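PDB 5TVA: 6-carboxyhexanoate--CoA ligase from Aquifex aeolicus, which belongs to the 6-carboxyhexanoate--CoA ligase (BioW) family and binds adenosine monophosphate and coenzyme A in the same chain. Local coordinates for residues D55-F61 against K234-L240. Residues are numbered along the deposited sequence; the frame is centred on the assembly and turned at random.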
loop_
_atom_site.group_PDB
_atom_site.type_symbol
_atom_site.label_atom_id
_atom_site.label_comp_id
_atom_site.label_asym_id
_atom_site.label_seq_id
_atom_site.Cartn_x
_atom_site.Cartn_y
_atom_site.Cartn_z
ATOM N N ASP A 55 -18.625 -2.196 -12.912
ATOM C CA ASP A 55 -18.280 -3.568 -12.582
ATOM C C ASP A 55 -17.346 -3.612 -11.383
ATOM O O ASP A 55 -16.566 -2.687 -11.144
ATOM C CB ASP A 55 -17.603 -4.246 -13.773
ATOM C CG ASP A 55 -18.364 -4.047 -15.047
ATOM O OD1 ASP A 55 -19.347 -4.790 -15.255
ATOM O OD2 ASP A 55 -18.002 -3.125 -15.815
ATOM N N PHE A 56 -17.392 -4.723 -10.664
ATOM C CA PHE A 56 -16.508 -4.912 -9.526
ATOM C C PHE A 56 -16.403 -6.396 -9.235
ATOM O O PHE A 56 -17.236 -7.193 -9.674
ATOM C CB PHE A 56 -17.014 -4.158 -8.293
ATOM C CG PHE A 56 -18.310 -4.700 -7.729
ATOM C CD1 PHE A 56 -19.535 -4.267 -8.224
ATOM C CD2 PHE A 56 -18.296 -5.629 -6.692
ATOM C CE1 PHE A 56 -20.726 -4.752 -7.700
ATOM C CE2 PHE A 56 -19.485 -6.129 -6.167
ATOM C CZ PHE A 56 -20.703 -5.690 -6.664
ATOM N N GLU A 57 -15.382 -6.758 -8.466
ATOM C CA GLU A 57 -15.196 -8.147 -8.093
ATOM C C GLU A 57 -15.007 -8.242 -6.587
ATOM O O GLU A 57 -14.375 -7.379 -5.972
ATOM C CB GLU A 57 -14.006 -8.794 -8.829
ATOM C CG GLU A 57 -14.095 -10.327 -8.825
ATOM C CD GLU A 57 -12.950 -11.019 -9.543
ATOM O OE1 GLU A 57 -12.676 -12.194 -9.207
ATOM O OE2 GLU A 57 -12.326 -10.395 -10.426
ATOM N N VAL A 58 -15.579 -9.295 -6.010
ATOM C CA VAL A 58 -15.439 -9.628 -4.598
ATOM C C VAL A 58 -14.408 -10.734 -4.481
ATOM O O VAL A 58 -14.464 -11.715 -5.225
ATOM C CB VAL A 58 -16.787 -10.061 -3.999
ATOM C CG1 VAL A 58 -16.629 -10.471 -2.530
ATOM C CG2 VAL A 58 -17.777 -8.924 -4.135
ATOM N N VAL A 59 -13.459 -10.574 -3.564
ATOM C CA VAL A 59 -12.362 -11.516 -3.385
ATOM C C VAL A 59 -12.222 -11.827 -1.897
ATOM O O VAL A 59 -12.435 -10.953 -1.046
ATOM C CB VAL A 59 -11.049 -10.948 -3.960
ATOM C CG1 VAL A 59 -9.931 -11.957 -3.845
ATOM C CG2 VAL A 59 -11.242 -10.557 -5.426
ATOM N N LYS A 60 -11.854 -13.072 -1.586
ATOM C CA LYS A 60 -11.713 -13.548 -0.213
ATOM C C LYS A 60 -10.290 -13.327 0.290
ATOM O O LYS A 60 -9.336 -13.881 -0.266
ATOM C CB LYS A 60 -12.077 -15.028 -0.136
ATOM C CG LYS A 60 -12.052 -15.616 1.278
ATOM C CD LYS A 60 -13.253 -15.165 2.091
ATOM C CE LYS A 60 -13.208 -15.731 3.520
ATOM N NZ LYS A 60 -14.332 -15.218 4.369
ATOM N N PHE A 61 -10.144 -12.526 1.348
ATOM C CA PHE A 61 -8.836 -12.353 1.972
ATOM C C PHE A 61 -8.326 -13.698 2.491
ATOM O O PHE A 61 -9.090 -14.507 3.019
ATOM C CB PHE A 61 -8.916 -11.332 3.113
ATOM C CG PHE A 61 -7.596 -11.076 3.796
ATOM C CD1 PHE A 61 -6.691 -10.164 3.267
ATOM C CD2 PHE A 61 -7.261 -11.753 4.973
ATOM C CE1 PHE A 61 -5.473 -9.923 3.884
ATOM C CE2 PHE A 61 -6.046 -11.525 5.603
ATOM C CZ PHE A 61 -5.140 -10.606 5.055
ATOM N N LYS A 234 -9.485 -1.586 -11.873
ATOM C CA LYS A 234 -10.431 -2.619 -11.481
ATOM C C LYS A 234 -10.935 -2.378 -10.047
ATOM O O LYS A 234 -10.189 -1.931 -9.172
ATOM C CB LYS A 234 -9.783 -3.992 -11.622
ATOM C CG LYS A 234 -10.744 -5.146 -11.393
ATOM C CD LYS A 234 -10.120 -6.473 -11.783
ATOM C CE LYS A 234 -10.909 -7.636 -11.204
ATOM N NZ LYS A 234 -12.336 -7.609 -11.607
ATOM N N VAL A 235 -12.219 -2.635 -9.820
ATOM C CA VAL A 235 -12.874 -2.345 -8.550
ATOM C C VAL A 235 -13.012 -3.653 -7.786
ATOM O O VAL A 235 -13.678 -4.589 -8.254
ATOM C CB VAL A 235 -14.238 -1.663 -8.754
ATOM C CG1 VAL A 235 -14.934 -1.451 -7.411
ATOM C CG2 VAL A 235 -14.064 -0.326 -9.449
ATOM N N VAL A 236 -12.362 -3.727 -6.625
ATOM C CA VAL A 236 -12.263 -4.954 -5.840
ATOM C C VAL A 236 -12.732 -4.690 -4.416
ATOM O O VAL A 236 -12.193 -3.812 -3.735
ATOM C CB VAL A 236 -10.828 -5.496 -5.825
ATOM C CG1 VAL A 236 -10.743 -6.700 -4.913
ATOM C CG2 VAL A 236 -10.402 -5.850 -7.225
ATOM N N LEU A 237 -13.727 -5.452 -3.968
ATOM C CA LEU A 237 -14.098 -5.536 -2.563
ATOM C C LEU A 237 -13.448 -6.772 -1.965
ATOM O O LEU A 237 -13.499 -7.850 -2.559
ATOM C CB LEU A 237 -15.612 -5.624 -2.380
ATOM C CG LEU A 237 -16.455 -4.487 -2.945
ATOM C CD1 LEU A 237 -17.892 -4.748 -2.621
ATOM C CD2 LEU A 237 -16.014 -3.154 -2.371
ATOM N N ILE A 238 -12.855 -6.617 -0.785
ATOM C CA ILE A 238 -12.128 -7.686 -0.112
ATOM C C ILE A 238 -12.939 -8.147 1.084
ATOM O O ILE A 238 -13.355 -7.327 1.911
ATOM C CB ILE A 238 -10.734 -7.223 0.322
ATOM C CG1 ILE A 238 -9.967 -6.754 -0.914
ATOM C CG2 ILE A 238 -10.036 -8.342 1.063
ATOM C CD1 ILE A 238 -8.886 -5.754 -0.607
ATOM N N GLU A 239 -13.178 -9.454 1.153
ATOM C CA GLU A 239 -14.027 -10.103 2.141
ATOM C C GLU A 239 -13.134 -10.876 3.095
ATOM O O GLU A 239 -12.329 -11.707 2.657
ATOM C CB GLU A 239 -15.000 -11.062 1.454
ATOM C CG GLU A 239 -16.270 -11.381 2.203
ATOM C CD GLU A 239 -17.315 -11.990 1.260
ATOM O OE1 GLU A 239 -16.916 -12.480 0.183
ATOM O OE2 GLU A 239 -18.530 -11.983 1.589
ATOM N N LEU A 240 -13.265 -10.596 4.388
ATOM C CA LEU A 240 -12.410 -11.239 5.375
ATOM C C LEU A 240 -12.883 -12.666 5.639
ATOM O O LEU A 240 -14.061 -12.888 5.918
ATOM C CB LEU A 240 -12.378 -10.440 6.682
ATOM C CG LEU A 240 -11.247 -10.900 7.605
ATOM C CD1 LEU A 240 -9.936 -10.880 6.861
ATOM C CD2 LEU A 240 -11.155 -10.091 8.877
HETATM O O HOH W 1 -14.037 -3.278 -11.952
#
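With CG anti to the backbone N (chi1 -173°) and a single bend at its last torsion (56°), K234 swings its ammonium back to E57, whose chain reaches out extended to meet it. The two cross in a salt bridge, NZ of K234 lying 3.0 Å from OE2 of E57 on the lone pair turned away from the other oxygen. At the far end K60 bends about CB-CG (chi2 75°) and sends NZ to O of L240, at 2.8 Å, approaching from above the carbonyl plane.

Between these ends the strands 57-60 and 236-239 pair in parallel, and the backbone of 55-61 zips to that of 234-240. N of E57 donates to O of V235, and O of E57 accepts from N of L237; V59 N and O do likewise with L237 O and E239 N. F61 N then closes the ladder on O of E239, at 2.7 Å. Ahead of the first rung a water bridges O of D55 and N of V235.

On the face of V58 and L237, the ring of F56 leans obliquely over L237, CE2 standing 4.1 Å from CD1, and both side chains reach L3. On the opposite face, CG2 of V59 packs against CG1 of V236 (3.9 Å), with helix 158-173 covering V59 through F168 and F172. F61 runs alongside L240, its CD2 3.4 Å from CD1 of L240, while its ring also meets that of F168.

Strand 236-239 is central in a three-stranded parallel sheet, its other edge bonded through V236 and I238 to D140. V59, V236 and F61 pack on the helix-facing side, beside the E57-K234 salt bridge. That bridge pairs full charges; K60 reaches chain-terminal L240 off its lone pairs, a bond probably assisted by the carboxylate charge.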